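PDB 4LLS: geranyltranstransferase from Roseobacter denitrificans, which probably condenses isopentenyl diphosphate with an allylic prenyl diphosphate such as farnesyl diphosphate, in a metal-dependent step of isoprenoid biosynthesis. Local coordinates for residues A34-A37 with H38-V42; L160-A163 with R164-A168. All coordinates share one frame; numbering follows the deposited sequence.

Contact 1: A34-A37 with H38-V42; sequences AVQA and HFDKV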
loop_
_atom_site.group_PDB
_atom_site.type_symbol
_atom_site.label_atom_id
_atom_site.label_comp_id
_atom_site.label_asym_id
_atom_site.label_seq_id
_atom_site.Cartn_x
_atom_site.Cartn_y
_atom_site.Cartn_z
ATOM N N ALA A 34 -2.181 -23.031 -5.103
ATOM C CA ALA A 34 -2.231 -22.097 -6.215
ATOM C C ALA A 34 -1.786 -20.685 -5.828
ATOM O O ALA A 34 -1.012 -20.073 -6.547
ATOM C CB ALA A 34 -3.588 -22.032 -6.846
ATOM N N VAL A 35 -2.208 -20.220 -4.653
ATOM C CA VAL A 35 -1.776 -18.906 -4.174
ATOM C C VAL A 35 -0.279 -18.908 -3.910
ATOM O O VAL A 35 0.428 -17.978 -4.284
ATOM C CB VAL A 35 -2.578 -18.486 -2.939
ATOM C CG1 VAL A 35 -1.943 -17.257 -2.292
ATOM C CG2 VAL A 35 -4.009 -18.192 -3.313
ATOM N N GLN A 36 0.228 -19.935 -3.254
ATOM C CA GLN A 36 1.663 -19.994 -2.994
ATOM C C GLN A 36 2.455 -20.024 -4.287
ATOM O O GLN A 36 3.449 -19.296 -4.407
ATOM C CB GLN A 36 2.048 -21.146 -2.087
ATOM C CG GLN A 36 3.523 -21.123 -1.691
ATOM C CD GLN A 36 3.825 -19.960 -0.781
ATOM O OE1 GLN A 36 3.211 -19.829 0.289
ATOM N NE2 GLN A 36 4.633 -19.019 -1.275
ATOM N N ALA A 37 1.967 -20.770 -5.276
ATOM C CA ALA A 37 2.672 -20.862 -6.563
ATOM C C ALA A 37 2.716 -19.522 -7.250
ATOM O O ALA A 37 3.719 -19.151 -7.847
ATOM C CB ALA A 37 2.018 -21.881 -7.449
ATOM N N HIS A 38 1.645 -18.754 -7.125
ATOM C CA HIS A 38 1.565 -17.455 -7.764
ATOM C C HIS A 38 2.476 -16.449 -7.070
ATOM O O HIS A 38 3.183 -15.699 -7.749
ATOM C CB HIS A 38 0.129 -16.915 -7.825
ATOM C CG HIS A 38 -0.107 -16.074 -9.035
ATOM N ND1 HIS A 38 -0.315 -14.713 -9.005
ATOM C CD2 HIS A 38 0.022 -16.402 -10.344
ATOM C CE1 HIS A 38 -0.405 -14.261 -10.252
ATOM N NE2 HIS A 38 -0.217 -15.276 -11.073
ATOM N N PHE A 39 2.528 -16.437 -5.752
ATOM C CA PHE A 39 3.503 -15.610 -5.037
ATOM C C PHE A 39 4.917 -15.969 -5.468
ATOM O O PHE A 39 5.734 -15.126 -5.761
ATOM C CB PHE A 39 3.418 -15.793 -3.518
ATOM C CG PHE A 39 2.409 -14.906 -2.856
ATOM C CD1 PHE A 39 2.509 -13.542 -2.953
ATOM C CD2 PHE A 39 1.340 -15.453 -2.159
ATOM C CE1 PHE A 39 1.547 -12.708 -2.352
ATOM C CE2 PHE A 39 0.428 -14.641 -1.504
ATOM C CZ PHE A 39 0.497 -13.254 -1.639
ATOM N N ASP A 40 5.178 -17.252 -5.573
ATOM C CA ASP A 40 6.524 -17.703 -5.935
ATOM C C ASP A 40 6.899 -17.144 -7.297
ATOM O O ASP A 40 8.012 -16.664 -7.505
ATOM C CB ASP A 40 6.595 -19.219 -5.950
ATOM C CG ASP A 40 6.559 -19.851 -4.536
ATOM O OD1 ASP A 40 6.641 -19.156 -3.485
ATOM O OD2 ASP A 40 6.437 -21.094 -4.513
ATOM N N LYS A 41 5.985 -17.244 -8.250
ATOM C CA LYS A 41 6.262 -16.807 -9.629
ATOM C C LYS A 41 6.437 -15.292 -9.710
ATOM O O LYS A 41 7.376 -14.785 -10.321
ATOM C CB LYS A 41 5.151 -17.250 -10.556
ATOM C CG LYS A 41 5.087 -18.752 -10.806
ATOM C CD LYS A 41 3.878 -19.070 -11.677
ATOM C CE LYS A 41 3.416 -20.517 -11.572
ATOM N NZ LYS A 41 2.107 -20.694 -12.268
ATOM N N VAL A 42 5.576 -14.553 -9.014
ATOM C CA VAL A 42 5.640 -13.104 -9.075
ATOM C C VAL A 42 6.884 -12.544 -8.373
ATOM O O VAL A 42 7.568 -11.677 -8.922
ATOM C CB VAL A 42 4.351 -12.511 -8.453
ATOM C CG1 VAL A 42 4.498 -11.010 -8.238
ATOM C CG2 VAL A 42 3.161 -12.825 -9.316
#

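Contact 2: L160-A163 with R164-A168; sequences LSLA and RASGA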
loop_
_atom_site.group_PDB
_atom_site.type_symbol
_atom_site.label_atom_id
_atom_site.label_comp_id
_atom_site.label_asym_id
_atom_site.label_seq_id
_atom_site.Cartn_x
_atom_site.Cartn_y
_atom_site.Cartn_z
ATOM N N LEU A 160 -10.099 0.152 -7.113
ATOM C CA LEU A 160 -10.777 1.186 -6.374
ATOM C C LEU A 160 -11.443 0.594 -5.129
ATOM O O LEU A 160 -11.315 1.144 -4.029
ATOM C CB LEU A 160 -11.795 1.919 -7.269
ATOM C CG LEU A 160 -12.536 3.072 -6.620
ATOM C CD1 LEU A 160 -11.629 4.163 -6.072
ATOM C CD2 LEU A 160 -13.532 3.646 -7.621
ATOM N N SER A 161 -12.217 -0.476 -5.299
ATOM C CA SER A 161 -12.831 -1.141 -4.178
ATOM C C SER A 161 -11.805 -1.647 -3.141
ATOM O O SER A 161 -12.074 -1.623 -1.939
ATOM C CB SER A 161 -13.821 -2.236 -4.658
ATOM O OG SER A 161 -13.177 -3.250 -5.350
ATOM N N LEU A 162 -10.666 -2.142 -3.609
ATOM C CA LEU A 162 -9.644 -2.677 -2.681
ATOM C C LEU A 162 -9.103 -1.507 -1.849
ATOM O O LEU A 162 -8.874 -1.628 -0.665
ATOM C CB LEU A 162 -8.552 -3.377 -3.481
ATOM C CG LEU A 162 -7.445 -3.985 -2.643
ATOM C CD1 LEU A 162 -8.001 -5.034 -1.696
ATOM C CD2 LEU A 162 -6.330 -4.545 -3.521
ATOM N N ALA A 163 -8.890 -0.359 -2.505
ATOM C CA ALA A 163 -8.379 0.801 -1.801
ATOM C C ALA A 163 -9.357 1.275 -0.773
ATOM O O ALA A 163 -8.955 1.603 0.348
ATOM C CB ALA A 163 -8.043 1.935 -2.758
ATOM N N ARG A 164 -10.644 1.291 -1.097
ATOM C CA ARG A 164 -11.637 1.684 -0.114
ATOM C C ARG A 164 -11.812 0.699 1.050
ATOM O O ARG A 164 -12.017 1.120 2.192
ATOM C CB ARG A 164 -12.967 2.027 -0.809
ATOM C CG ARG A 164 -12.754 3.258 -1.641
ATOM C CD ARG A 164 -13.998 3.706 -2.285
ATOM N NE ARG A 164 -13.784 5.044 -2.821
ATOM C CZ ARG A 164 -14.404 5.479 -3.895
ATOM N NH1 ARG A 164 -14.185 6.717 -4.322
ATOM N NH2 ARG A 164 -15.228 4.678 -4.521
ATOM N N ALA A 165 -11.712 -0.591 0.764
ATOM C CA ALA A 165 -11.721 -1.601 1.824
ATOM C C ALA A 165 -10.504 -1.464 2.741
ATOM O O ALA A 165 -10.575 -1.797 3.912
ATOM C CB ALA A 165 -11.771 -2.990 1.228
ATOM N N SER A 166 -9.352 -1.121 2.161
ATOM C CA SER A 166 -8.061 -1.258 2.853
ATOM C C SER A 166 -7.663 -0.031 3.662
ATOM O O SER A 166 -6.775 -0.108 4.513
ATOM C CB SER A 166 -6.968 -1.609 1.844
ATOM O OG SER A 166 -7.221 -2.867 1.207
ATOM N N GLY A 167 -8.101 1.130 3.205
ATOM C CA GLY A 167 -7.600 2.426 3.684
ATOM C C GLY A 167 -8.256 2.982 4.926
ATOM O O GLY A 167 -8.785 2.232 5.769
ATOM N N ALA A 168 -8.198 4.301 5.025
ATOM C CA ALA A 168 -8.671 5.033 6.209
ATOM C C ALA A 168 -10.170 5.141 6.363
ATOM O O ALA A 168 -10.634 5.741 7.352
ATOM C CB ALA A 168 -8.061 6.426 6.214
#

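Contact 1: A34-A37 with H38-V42
With CG of Gln36 anti to the backbone N (chi1 -174°) and the chain bent at chi2, and with CG of Asp40 beside its own N (chi1 -72°), the amide and the carboxylate meet one turn apart on helix 22-43 of this mainly helical prenyl synthase. Gln36 NE2 donates to Asp40 OD1 at 3.0 Å. The acceptor lies close to the amide plane, yet the donor comes in from above the carboxylate, and the two planes are turned 37° against each other. This i to i+4 side-chain hydrogen bond accompanies the backbone bond from Asp40 N to Gln36 O (2.9 Å), so the two residues are joined through both backbone and side chains.

On the inward side, Val35 and Phe39 lie side by side and point the same way. The ring also packs on Thr89 and Glu92 of helix 81-102, and His38 sets its imidazole edge-to-face with Trp86, which ties this turn to its neighbour. Toward the solvent, the extended chain of Lys41 starts close beside Ala37 O, with Lys41 CG 3.3 Å from it. Across the apolar pair, Val35 CG1 rests 3.6 Å from Phe39 CE2.

Contact 2: L160-A163 with R164-A168
Leu162 O is gripped twice by one residue, Ser166, whose OG donates to it at 2.8 Å and whose N donates at 2.9 Å. The two donors reach the carbonyl from opposite faces of its plane. The hydroxyl gets there because OG stands beside its own backbone N (chi1 -62°), folded back along the helix, and Ser166 OG also comes within 3.7 Å of Leu162 CD1. A buried serine hydroxyl is thus satisfied by its own helix, while Ser166 also packs on Leu94 of helix 81-102 and Leu204 of helix 190-215.

About half a turn round the helix, Leu160 and Arg164 meet on the other flank. Leu160 CD1 sits over the centre of one face of the Arg164 guanidinium, 3.8 Å above the plane, and Leu160 CD2 comes to 3.7 Å from Arg164 NH2. The arginine reaches this place with its chain extended from CG to NE. The leucine methyls lie against the guanidinium, whose NE makes a salt bridge to Glu141 OE2 of the second subunit, which puts the Leu160-Arg164 pair at the subunit interface.

The helix then finishes. Gly167 N still bonds to Ala163 O (3.0 Å), although Gly167 has already left helical backbone angles, and Ser166 N adds a weak bond to the same oxygen. The arrangement is that of a helix C-terminus, here the end of helix 152-166 in the largely alpha-helical fold of the polyprenyl synthetases.

Both contacts are local i to i+4 contacts within a single helix, and they share no element: contact 1 is on helix 22-43, contact 2 on helix 152-166. Their centres lie about 23 Å apart and their nearest atoms about 11 Å, without touching. Helix 81-102 is a common neighbour, receiving side chains from both. Contact 1 sits farther out, with an amide-carboxylate hydrogen bond on its outer side and an aromatic inner side, and no other chain of the assembly touches it. Contact 2 lies deeper and meets the second subunit, so its charged residue finds an acid across the interface, whereas its buried serine hydroxyl is bonded within its own helix, to a backbone carbonyl.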